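Local coordinates for protein PAN2-PAN3 deadenylation complex catalytic subunit pan2 (Neurospora crassa, PDB 4CZW) that probably shortens messenger RNA poly(A) tails, releasing 5'-AMP, as the catalytic subunit of the PAN deadenylation complex, here its pseudo-protease and exonuclease domains, at residues A[37-42]-A[90-95]; A[109-114]-A[497-502]; A[269-274]-A[280-285]; A[570-575]-A[580-585]. One frame throughout, in Å; residues are numbered along the deposited sequence.

From the N terminus, interaction 1 comes first. It closes a mostly helical loop of 47 residues and brings the short strand 40-41 to the end of helix 81-94. Interaction 2 opens soon after, at 109-114, and closes only at 497-502. It joins the ubiquitin-protease-like domain to the exonuclease domain. Interaction 3 is nested inside that long loop. It is a local closure between strand 266-270 and helix 276-282 of the protease-like domain. Interaction 4 follows the others in series and closes a short loop in the exonuclease domain. Interactions 3 and 4 lie on opposite sides of the chain's centre, their own centres about 53 Å apart.

Interaction 1. Residues A[37-42]-A[90-95]; sequences PYPGLE and DMLQKG
Pro39 and Leu41 pack on Leu92 near the end of helix 81-94. The side chains that meet are apolar, and no hydrogen bond crosses the contact. Pro39 brings the CG corner of its ring to the last turn of the helix. Its CG lies 3.6 Å from the carbonyl O of Leu92 and 4.2 Å from Leu92 CD2. Leu41 comes in beside Pro39 with one methyl, its CD2 lying 3.9 Å from Leu92 CD2. The two leucine side chains cross at about a right angle. Leu92 carries CG beside its backbone N (chi1 -66°), which directs CD2 at both partners. Gln55 of helix 51-58 and Cys100 of strand 99-100 touch both leucines. This is the close-packed part, and Pro39, Leu41 and Leu92 are all buried.

The other side of the helix end is looser and polar. Here Gln93 and Lys94 point away from Pro39 and are partly exposed. Both return to Asp90 one turn earlier. Gln93 NE2 gives a hydrogen bond of 3.0 Å to Asp90 OD1, on the anti side of the carboxylate. Lys94 NZ forms a salt bridge to the same OD1 at 3.5 Å. Asp90 OD2 also makes weak hydrogen bonds to Trp537 and Asn541, so this polar side faces the exonuclease domain.

The contact lies in the pseudo-UCH domain, predicted to be an inactive, scaffolding protease fold. Backbone hydrogen bonds tie Gly40 to Pro98 and to Cys100 of the parallel strand 99-100. Directional bonds therefore fix the strand and the Asp90 cluster, whereas apolar packing joins Pro39 and Leu41 to the helix.

Interaction 2. Residues A[109-114]-A[497-502]; sequences LNHTSN and HIKETI
His111 NE2 donates a hydrogen bond of 2.6 Å to Glu500 OE2. The N-H points nearly straight at the oxygen, at 160°. OE2 lies close to the plane of the imidazole and is met on its syn side, tilted out of the carboxylate plane. Ring and carboxylate planes are turned 63° apart. A bend in the Glu500 chain at chi2 (-67°) helps carry the carboxylate to the ring edge.

Lys499 comes over one face of the same ring. Its CE sits 3.9 Å from the ring centroid in a CH-pi contact, and its CB lies 3.8 Å from His111 CE1. Bends at chi2 and chi3 bring the lysine chain across the imidazole. The pair His111 and Glu500 is a His-carboxylate hydrogen bond between domains. The histidine comes from a type I turn, 109-112, of the protease-like domain, and the glutamate from a loop of the exonuclease domain. With alanine at His111, Glu500 OE2 would probably lose its donor and Lys499 CE the ring face it packs on. The Lys499 side chain lies about 13 Å from a bound zinc ion, and its NZ makes a long, weak ion pair with Asp78.

Interaction 3. Residues A[269-274]-A[280-285]; sequences LCTEIT and KLWSTP
Ile273 lays its CD1 methyl over one face of the Trp282 indole. CD1 is 3.9 Å from the centroid of the five-membered ring, 28° off the ring normal. This is a CH-pi contact, and its nearest ring atom is CD1 of Trp282, 3.5 Å from Ile273 CD1. Ile273 CG1 follows close behind, 3.8 Å from Trp282 CD1. The isoleucine chain is extended (chi2 175°), which carries the methyl out over the pyrrole part of the ring.

Thr271 meets the six-membered part instead. Its CG2 comes obliquely to Trp282 CZ2, at 3.8 Å. Its OG1 is engaged elsewhere, bonded to the carbonyls of Pro387 and Val388 in strand 385-394. Trp282 NE1 is hydrogen-bonded to the hydroxyl of Tyr210, which also bonds Thr271 O. Trp287 meets Trp282 edge-to-face.

The contact joins the loop just after strand 266-270 to helix 276-282 in the protease-like domain. A serine replacing Trp282 is likely to leave Ile273 and Thr271 without their apolar partner and Tyr210 without the indole N-H. The indole is buried, its carbons meeting apolar groups, while its one polar atom, NE1, is satisfied by Tyr210.

Interaction 4. Residues A[570-575]-A[580-585]; sequences TSIIFM and QRKISL
Lys582, itself exposed, has selenium and aliphatic carbon near its NZ rather than a charged partner across the contact. Its NZ lies 3.4 Å from SE of the selenomethionine Met575 and 3.4 Å from Ile572 CG1. No hydrogen bond joins the two segments. The lysine chain is extended until chi4, where it turns (-62°) and brings NZ back over these two residues. Lys582 and Ile572 lie side by side, pointing the same way, while Met575 crosses Lys582 obliquely.

The lysine methylenes do the rest. Lys582 CG rests 3.7 Å from the carbonyl O of Ser571 and 3.8 Å from Met575 SE. Its CD is 3.9 Å from Ser571 OG, but that hydroxyl is hydrogen-bonded to Asp569 OD1. Met575 also reaches Arg581, with its CG 3.7 Å from Arg581 O.

At the other end, Ile583 places CG1 3.6 Å from the carbonyl O of Phe574, the centre of an inverse gamma turn. That oxygen is hydrogen-bonded to Tyr635 OH.

The Ser571 side chain lies about 9 Å from that of Asp554, which by similarity binds a catalytic metal. The contact closes the short loop between helices 570-573 and 585-592 of the exonuclease domain. Ser584 is the N-cap of the second helix, and its OG bonds Ala586 N. The Phe574 side chain touches Leu588 and Leu592 of helix 585-592, and Tyr618 of helix 604-623.

Interaction 1. Residues A[37-42]-A[90-95]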
# COMPACT_ATOMS: atom_id res chain seq x y z
N PRO A 37 -16.88 -5.25 -1.81
CA PRO A 37 -16.20 -4.24 -2.63
C PRO A 37 -14.84 -3.83 -2.07
O PRO A 37 -14.22 -2.90 -2.60
CB PRO A 37 -17.17 -3.06 -2.61
CG PRO A 37 -17.93 -3.23 -1.34
CD PRO A 37 -18.10 -4.71 -1.18
N TYR A 38 -14.38 -4.51 -1.03
CA TYR A 38 -13.09 -4.22 -0.42
C TYR A 38 -12.11 -5.35 -0.67
O TYR A 38 -12.18 -6.40 -0.03
CB TYR A 38 -13.26 -3.97 1.08
CG TYR A 38 -14.35 -2.99 1.42
CD1 TYR A 38 -14.15 -1.62 1.28
CD2 TYR A 38 -15.60 -3.42 1.86
CE1 TYR A 38 -15.14 -0.71 1.58
CE2 TYR A 38 -16.60 -2.52 2.16
CZ TYR A 38 -16.37 -1.17 2.02
OH TYR A 38 -17.37 -0.27 2.32
N PRO A 39 -11.18 -5.14 -1.61
CA PRO A 39 -10.21 -6.16 -2.03
C PRO A 39 -9.21 -6.52 -0.93
O PRO A 39 -8.89 -5.68 -0.09
CB PRO A 39 -9.50 -5.51 -3.22
CG PRO A 39 -9.63 -4.05 -2.97
CD PRO A 39 -10.97 -3.87 -2.33
N GLY A 40 -8.74 -7.76 -0.94
CA GLY A 40 -7.72 -8.20 -0.01
C GLY A 40 -6.37 -8.27 -0.69
O GLY A 40 -6.25 -7.94 -1.87
N LEU A 41 -5.35 -8.71 0.05
CA LEU A 41 -4.00 -8.80 -0.50
C LEU A 41 -3.51 -10.24 -0.53
O LEU A 41 -3.68 -10.98 0.43
CB LEU A 41 -3.04 -7.92 0.31
CG LEU A 41 -3.29 -6.41 0.23
CD1 LEU A 41 -2.40 -5.67 1.22
CD2 LEU A 41 -3.05 -5.91 -1.18
N GLU A 42 -2.89 -10.62 -1.64
CA GLU A 42 -2.40 -11.98 -1.82
C GLU A 42 -1.17 -12.24 -0.95
O GLU A 42 -0.39 -11.33 -0.69
CB GLU A 42 -2.08 -12.23 -3.30
CG GLU A 42 -3.27 -11.99 -4.22
CD GLU A 42 -2.91 -12.04 -5.69
OE1 GLU A 42 -1.76 -12.39 -6.01
OE2 GLU A 42 -3.79 -11.73 -6.52
N ASP A 90 -3.75 3.22 -3.81
CA ASP A 90 -4.48 3.53 -5.03
C ASP A 90 -5.12 2.27 -5.60
O ASP A 90 -6.24 2.31 -6.11
CB ASP A 90 -3.54 4.17 -6.06
CG ASP A 90 -4.30 4.88 -7.16
OD1 ASP A 90 -5.44 5.30 -6.92
OD2 ASP A 90 -3.74 5.01 -8.27
N MSE A 91 -4.40 1.15 -5.52
CA MSE A 91 -4.92 -0.12 -6.02
C MSE A 91 -6.09 -0.61 -5.18
O MSE A 91 -7.04 -1.19 -5.71
CB MSE A 91 -3.81 -1.18 -6.04
CG MSE A 91 -2.73 -0.92 -7.07
SE MSE A 91 -1.50 -2.42 -7.26
CE MSE A 91 -0.77 -2.47 -5.45
N LEU A 92 -6.03 -0.36 -3.88
CA LEU A 92 -7.07 -0.81 -2.96
C LEU A 92 -8.35 0.01 -3.10
O LEU A 92 -9.43 -0.44 -2.71
CB LEU A 92 -6.57 -0.76 -1.52
CG LEU A 92 -5.44 -1.73 -1.17
CD1 LEU A 92 -5.02 -1.58 0.28
CD2 LEU A 92 -5.86 -3.16 -1.46
N GLN A 93 -8.23 1.21 -3.66
CA GLN A 93 -9.39 2.07 -3.84
C GLN A 93 -9.89 2.04 -5.29
O GLN A 93 -11.04 2.37 -5.56
CB GLN A 93 -9.07 3.51 -3.42
CG GLN A 93 -8.05 4.21 -4.30
CD GLN A 93 -7.74 5.62 -3.82
OE1 GLN A 93 -8.20 6.04 -2.76
NE2 GLN A 93 -6.96 6.35 -4.60
N LYS A 94 -9.02 1.64 -6.21
CA LYS A 94 -9.40 1.49 -7.61
C LYS A 94 -9.87 0.07 -7.91
O LYS A 94 -10.76 -0.14 -8.73
CB LYS A 94 -8.24 1.83 -8.54
CG LYS A 94 -7.91 3.31 -8.66
CD LYS A 94 -7.06 3.57 -9.90
CE LYS A 94 -6.51 4.98 -9.91
NZ LYS A 94 -7.56 6.00 -9.66
N GLY A 95 -9.25 -0.90 -7.24
CA GLY A 95 -9.48 -2.31 -7.49
C GLY A 95 -10.93 -2.74 -7.56
O GLY A 95 -11.69 -2.60 -6.59

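Interaction 2. Residues A[109-114]-A[497-502]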
# COMPACT_ATOMS: atom_id res chain seq x y z
N LEU A 109 10.98 -2.49 -0.29
CA LEU A 109 11.32 -2.55 1.13
C LEU A 109 12.64 -3.29 1.33
O LEU A 109 13.45 -2.91 2.17
CB LEU A 109 10.21 -3.25 1.92
CG LEU A 109 10.47 -3.49 3.41
CD1 LEU A 109 10.41 -2.19 4.19
CD2 LEU A 109 9.48 -4.50 3.97
N ASN A 110 12.84 -4.33 0.54
CA ASN A 110 14.04 -5.15 0.61
C ASN A 110 15.29 -4.37 0.19
O ASN A 110 16.41 -4.77 0.51
CB ASN A 110 13.88 -6.39 -0.27
CG ASN A 110 14.98 -7.41 -0.06
OD1 ASN A 110 15.55 -7.51 1.03
ND2 ASN A 110 15.30 -8.17 -1.10
N HIS A 111 15.09 -3.27 -0.52
CA HIS A 111 16.20 -2.45 -0.99
C HIS A 111 16.32 -1.14 -0.20
O HIS A 111 17.24 -0.36 -0.43
CB HIS A 111 16.04 -2.14 -2.48
CG HIS A 111 16.05 -3.35 -3.36
ND1 HIS A 111 17.16 -4.15 -3.50
CD2 HIS A 111 15.09 -3.90 -4.14
CE1 HIS A 111 16.88 -5.14 -4.33
NE2 HIS A 111 15.63 -5.01 -4.73
N THR A 112 15.39 -0.92 0.72
CA THR A 112 15.40 0.29 1.53
C THR A 112 16.55 0.26 2.54
O THR A 112 16.92 -0.81 3.03
CB THR A 112 14.06 0.47 2.28
OG1 THR A 112 12.97 0.30 1.37
CG2 THR A 112 13.97 1.85 2.92
N SER A 113 17.11 1.43 2.83
CA SER A 113 18.21 1.53 3.78
C SER A 113 17.79 1.09 5.18
O SER A 113 16.65 1.33 5.60
CB SER A 113 18.75 2.96 3.82
OG SER A 113 17.75 3.87 4.22
N ASN A 114 18.71 0.44 5.89
CA ASN A 114 18.50 -0.02 7.26
C ASN A 114 17.38 -1.04 7.42
O ASN A 114 16.97 -1.35 8.54
CB ASN A 114 18.23 1.18 8.19
CG ASN A 114 19.32 2.23 8.11
OD1 ASN A 114 20.50 1.91 7.99
ND2 ASN A 114 18.92 3.49 8.19
N HIS A 497 16.10 -1.66 -15.16
CA HIS A 497 17.28 -2.04 -14.41
C HIS A 497 16.85 -2.82 -13.18
O HIS A 497 16.58 -2.25 -12.13
CB HIS A 497 18.10 -0.81 -14.01
CG HIS A 497 19.38 -1.14 -13.30
ND1 HIS A 497 19.85 -2.43 -13.18
CD2 HIS A 497 20.28 -0.35 -12.67
CE1 HIS A 497 20.99 -2.42 -12.50
NE2 HIS A 497 21.27 -1.17 -12.18
N ILE A 498 16.78 -4.14 -13.32
CA ILE A 498 16.29 -5.01 -12.26
C ILE A 498 17.37 -5.30 -11.23
O ILE A 498 18.44 -5.81 -11.56
CB ILE A 498 15.75 -6.33 -12.83
CG1 ILE A 498 14.64 -6.04 -13.84
CG2 ILE A 498 15.26 -7.24 -11.72
CD1 ILE A 498 14.15 -7.25 -14.58
N LYS A 499 17.09 -4.96 -9.97
CA LYS A 499 18.04 -5.14 -8.89
C LYS A 499 17.90 -6.51 -8.23
O LYS A 499 18.38 -6.73 -7.12
CB LYS A 499 17.87 -4.03 -7.84
CG LYS A 499 18.17 -2.64 -8.36
CD LYS A 499 17.00 -1.69 -8.16
CE LYS A 499 16.67 -1.51 -6.69
NZ LYS A 499 15.55 -0.55 -6.48
N GLU A 500 17.25 -7.43 -8.94
CA GLU A 500 17.09 -8.79 -8.45
C GLU A 500 17.99 -9.75 -9.23
O GLU A 500 18.65 -9.34 -10.19
CB GLU A 500 15.62 -9.24 -8.56
CG GLU A 500 14.62 -8.24 -8.01
CD GLU A 500 14.72 -8.08 -6.50
OE1 GLU A 500 14.94 -9.10 -5.82
OE2 GLU A 500 14.57 -6.95 -6.01
N THR A 501 18.01 -11.01 -8.83
CA THR A 501 18.77 -12.02 -9.54
C THR A 501 17.91 -12.70 -10.60
O THR A 501 16.93 -13.37 -10.28
CB THR A 501 19.34 -13.09 -8.59
OG1 THR A 501 20.29 -12.48 -7.70
CG2 THR A 501 20.03 -14.19 -9.37
N ILE A 502 18.27 -12.50 -11.87
CA ILE A 502 17.50 -13.05 -12.98
C ILE A 502 17.93 -14.49 -13.30
O ILE A 502 19.06 -14.73 -13.70
CB ILE A 502 17.65 -12.19 -14.24
CG1 ILE A 502 17.23 -10.75 -13.95
CG2 ILE A 502 16.83 -12.77 -15.38
CD1 ILE A 502 17.35 -9.82 -15.15

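Interaction 3. Residues A[269-274]-A[280-285]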
# COMPACT_ATOMS: atom_id res chain seq x y z
N LEU A 269 -0.24 2.20 17.87
CA LEU A 269 0.08 1.62 19.17
C LEU A 269 0.50 0.16 19.08
O LEU A 269 -0.19 -0.66 18.48
CB LEU A 269 -1.11 1.76 20.11
CG LEU A 269 -1.62 3.17 20.39
CD1 LEU A 269 -2.89 3.13 21.23
CD2 LEU A 269 -0.54 4.01 21.07
N CYS A 270 1.63 -0.17 19.70
CA CYS A 270 2.07 -1.55 19.83
C CYS A 270 1.64 -2.11 21.18
O CYS A 270 1.92 -1.53 22.22
CB CYS A 270 3.59 -1.66 19.67
SG CYS A 270 4.19 -1.35 17.99
N THR A 271 0.96 -3.25 21.15
CA THR A 271 0.37 -3.83 22.36
C THR A 271 1.42 -4.38 23.32
O THR A 271 1.23 -4.33 24.53
CB THR A 271 -0.62 -4.95 22.01
OG1 THR A 271 0.04 -5.95 21.22
CG2 THR A 271 -1.81 -4.40 21.23
N GLU A 272 2.51 -4.91 22.76
CA GLU A 272 3.60 -5.47 23.55
C GLU A 272 3.13 -6.56 24.51
O GLU A 272 3.53 -6.60 25.67
CB GLU A 272 4.33 -4.37 24.33
CG GLU A 272 4.90 -3.26 23.46
CD GLU A 272 5.91 -3.78 22.46
OE1 GLU A 272 7.11 -3.87 22.82
OE2 GLU A 272 5.52 -4.08 21.32
N ILE A 273 2.28 -7.45 24.01
CA ILE A 273 1.78 -8.58 24.80
C ILE A 273 2.86 -9.65 24.93
O ILE A 273 3.27 -10.25 23.93
CB ILE A 273 0.52 -9.19 24.18
CG1 ILE A 273 -0.59 -8.13 24.08
CG2 ILE A 273 0.05 -10.38 25.00
CD1 ILE A 273 -1.83 -8.62 23.37
N THR A 274 3.30 -9.91 26.16
CA THR A 274 4.40 -10.85 26.38
C THR A 274 4.04 -11.98 27.34
O THR A 274 4.47 -13.11 27.16
CB THR A 274 5.65 -10.12 26.93
OG1 THR A 274 5.29 -9.40 28.12
CG2 THR A 274 6.20 -9.15 25.90
N LYS A 280 -4.85 -12.55 29.31
CA LYS A 280 -6.06 -12.61 30.12
C LYS A 280 -6.73 -11.24 30.18
O LYS A 280 -7.95 -11.14 30.15
CB LYS A 280 -5.74 -13.10 31.53
CG LYS A 280 -5.21 -14.52 31.60
CD LYS A 280 -5.06 -14.98 33.05
CE LYS A 280 -4.52 -16.40 33.13
NZ LYS A 280 -4.42 -16.86 34.54
N LEU A 281 -5.91 -10.20 30.26
CA LEU A 281 -6.40 -8.83 30.31
C LEU A 281 -7.09 -8.44 29.01
O LEU A 281 -8.18 -7.87 29.01
CB LEU A 281 -5.26 -7.86 30.62
CG LEU A 281 -5.63 -6.39 30.80
CD1 LEU A 281 -6.50 -6.21 32.03
CD2 LEU A 281 -4.39 -5.52 30.87
N TRP A 282 -6.44 -8.74 27.89
CA TRP A 282 -6.96 -8.39 26.57
C TRP A 282 -8.18 -9.22 26.18
O TRP A 282 -8.97 -8.81 25.33
CB TRP A 282 -5.88 -8.55 25.51
CG TRP A 282 -5.08 -7.31 25.27
CD1 TRP A 282 -3.84 -7.02 25.76
CD2 TRP A 282 -5.47 -6.18 24.48
NE1 TRP A 282 -3.43 -5.78 25.32
CE2 TRP A 282 -4.42 -5.25 24.53
CE3 TRP A 282 -6.61 -5.87 23.73
CZ2 TRP A 282 -4.47 -4.02 23.86
CZ3 TRP A 282 -6.66 -4.66 23.07
CH2 TRP A 282 -5.60 -3.75 23.14
N SER A 283 -8.34 -10.38 26.81
CA SER A 283 -9.46 -11.26 26.50
C SER A 283 -10.75 -10.78 27.15
O SER A 283 -11.83 -11.31 26.87
CB SER A 283 -9.15 -12.69 26.96
OG SER A 283 -9.06 -12.77 28.37
N THR A 284 -10.64 -9.78 28.01
CA THR A 284 -11.80 -9.18 28.67
C THR A 284 -12.73 -8.56 27.63
O THR A 284 -12.31 -7.71 26.84
CB THR A 284 -11.39 -8.11 29.69
OG1 THR A 284 -10.50 -8.69 30.65
CG2 THR A 284 -12.61 -7.55 30.40
N PRO A 285 -14.00 -8.99 27.62
CA PRO A 285 -14.99 -8.50 26.65
C PRO A 285 -15.23 -6.99 26.77
O PRO A 285 -15.56 -6.50 27.85
CB PRO A 285 -16.25 -9.28 27.00
CG PRO A 285 -16.05 -9.73 28.41
CD PRO A 285 -14.58 -9.98 28.54

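Interaction 4. Residues A[570-575]-A[580-585]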
# COMPACT_ATOMS: atom_id res chain seq x y z
N THR A 570 -8.21 -6.68 -26.69
CA THR A 570 -8.58 -7.36 -27.92
C THR A 570 -8.85 -8.84 -27.71
O THR A 570 -9.56 -9.47 -28.49
CB THR A 570 -7.48 -7.20 -29.00
OG1 THR A 570 -6.23 -7.67 -28.48
CG2 THR A 570 -7.34 -5.74 -29.39
N SER A 571 -8.28 -9.41 -26.65
CA SER A 571 -8.50 -10.82 -26.34
C SER A 571 -9.92 -11.03 -25.82
O SER A 571 -10.48 -12.11 -25.96
CB SER A 571 -7.49 -11.31 -25.30
OG SER A 571 -7.76 -10.76 -24.02
N ILE A 572 -10.48 -9.98 -25.23
CA ILE A 572 -11.84 -10.01 -24.72
C ILE A 572 -12.83 -9.67 -25.82
O ILE A 572 -13.91 -10.26 -25.92
CB ILE A 572 -12.02 -9.03 -23.54
CG1 ILE A 572 -11.07 -9.39 -22.40
CG2 ILE A 572 -13.46 -9.01 -23.06
CD1 ILE A 572 -11.15 -8.45 -21.22
N ILE A 573 -12.45 -8.71 -26.66
CA ILE A 573 -13.29 -8.25 -27.77
C ILE A 573 -13.66 -9.38 -28.73
O ILE A 573 -14.83 -9.58 -29.05
CB ILE A 573 -12.60 -7.12 -28.56
CG1 ILE A 573 -12.60 -5.83 -27.74
CG2 ILE A 573 -13.29 -6.90 -29.88
CD1 ILE A 573 -11.92 -4.67 -28.45
N PHE A 574 -12.65 -10.13 -29.17
CA PHE A 574 -12.87 -11.20 -30.14
C PHE A 574 -13.17 -12.54 -29.48
O PHE A 574 -12.53 -13.55 -29.79
CB PHE A 574 -11.66 -11.32 -31.07
CG PHE A 574 -11.51 -10.17 -32.02
CD1 PHE A 574 -12.28 -10.10 -33.17
CD2 PHE A 574 -10.61 -9.15 -31.77
CE1 PHE A 574 -12.16 -9.04 -34.05
CE2 PHE A 574 -10.48 -8.09 -32.64
CZ PHE A 574 -11.25 -8.03 -33.78
N MSE A 575 -14.13 -12.53 -28.57
CA MSE A 575 -14.63 -13.76 -27.97
C MSE A 575 -16.07 -14.02 -28.41
O MSE A 575 -16.88 -13.10 -28.47
CB MSE A 575 -14.57 -13.71 -26.44
CG MSE A 575 -13.19 -13.81 -25.84
SE MSE A 575 -13.27 -14.01 -23.90
CE MSE A 575 -14.48 -12.54 -23.49
N GLN A 580 -15.89 -18.40 -23.68
CA GLN A 580 -14.93 -17.84 -22.73
C GLN A 580 -13.48 -18.20 -23.08
O GLN A 580 -12.58 -18.03 -22.26
CB GLN A 580 -15.24 -18.29 -21.30
CG GLN A 580 -16.54 -17.75 -20.74
CD GLN A 580 -16.81 -18.23 -19.33
OE1 GLN A 580 -16.16 -19.16 -18.85
NE2 GLN A 580 -17.76 -17.59 -18.65
N ARG A 581 -13.27 -18.69 -24.29
CA ARG A 581 -11.92 -19.00 -24.77
C ARG A 581 -11.38 -17.83 -25.58
O ARG A 581 -12.08 -17.28 -26.43
CB ARG A 581 -11.93 -20.28 -25.61
CG ARG A 581 -12.23 -21.55 -24.82
CD ARG A 581 -12.21 -22.78 -25.71
NE ARG A 581 -12.49 -24.00 -24.97
CZ ARG A 581 -12.58 -25.21 -25.52
NH1 ARG A 581 -12.42 -25.36 -26.83
NH2 ARG A 581 -12.84 -26.27 -24.76
N LYS A 582 -10.13 -17.47 -25.32
CA LYS A 582 -9.53 -16.30 -25.96
C LYS A 582 -8.62 -16.68 -27.12
O LYS A 582 -7.85 -17.63 -27.04
CB LYS A 582 -8.76 -15.48 -24.93
CG LYS A 582 -9.61 -14.99 -23.78
CD LYS A 582 -8.78 -14.26 -22.74
CE LYS A 582 -9.65 -13.76 -21.59
NZ LYS A 582 -10.68 -12.79 -22.06
N ILE A 583 -8.72 -15.92 -28.21
CA ILE A 583 -7.92 -16.16 -29.40
C ILE A 583 -6.53 -15.54 -29.24
O ILE A 583 -6.38 -14.48 -28.64
CB ILE A 583 -8.60 -15.58 -30.66
CG1 ILE A 583 -10.06 -16.02 -30.73
CG2 ILE A 583 -7.86 -16.02 -31.92
CD1 ILE A 583 -10.26 -17.51 -30.91
N SER A 584 -5.52 -16.22 -29.78
CA SER A 584 -4.15 -15.72 -29.73
C SER A 584 -3.98 -14.43 -30.52
O SER A 584 -4.73 -14.15 -31.45
CB SER A 584 -3.18 -16.78 -30.27
OG SER A 584 -1.88 -16.26 -30.42
N LEU A 585 -2.98 -13.63 -30.13
CA LEU A 585 -2.66 -12.40 -30.83
C LEU A 585 -2.15 -12.71 -32.24
O LEU A 585 -2.44 -11.98 -33.19
CB LEU A 585 -1.61 -11.59 -30.06
CG LEU A 585 -1.10 -10.31 -30.73
CD1 LEU A 585 -2.16 -9.22 -30.70
CD2 LEU A 585 0.19 -9.83 -30.08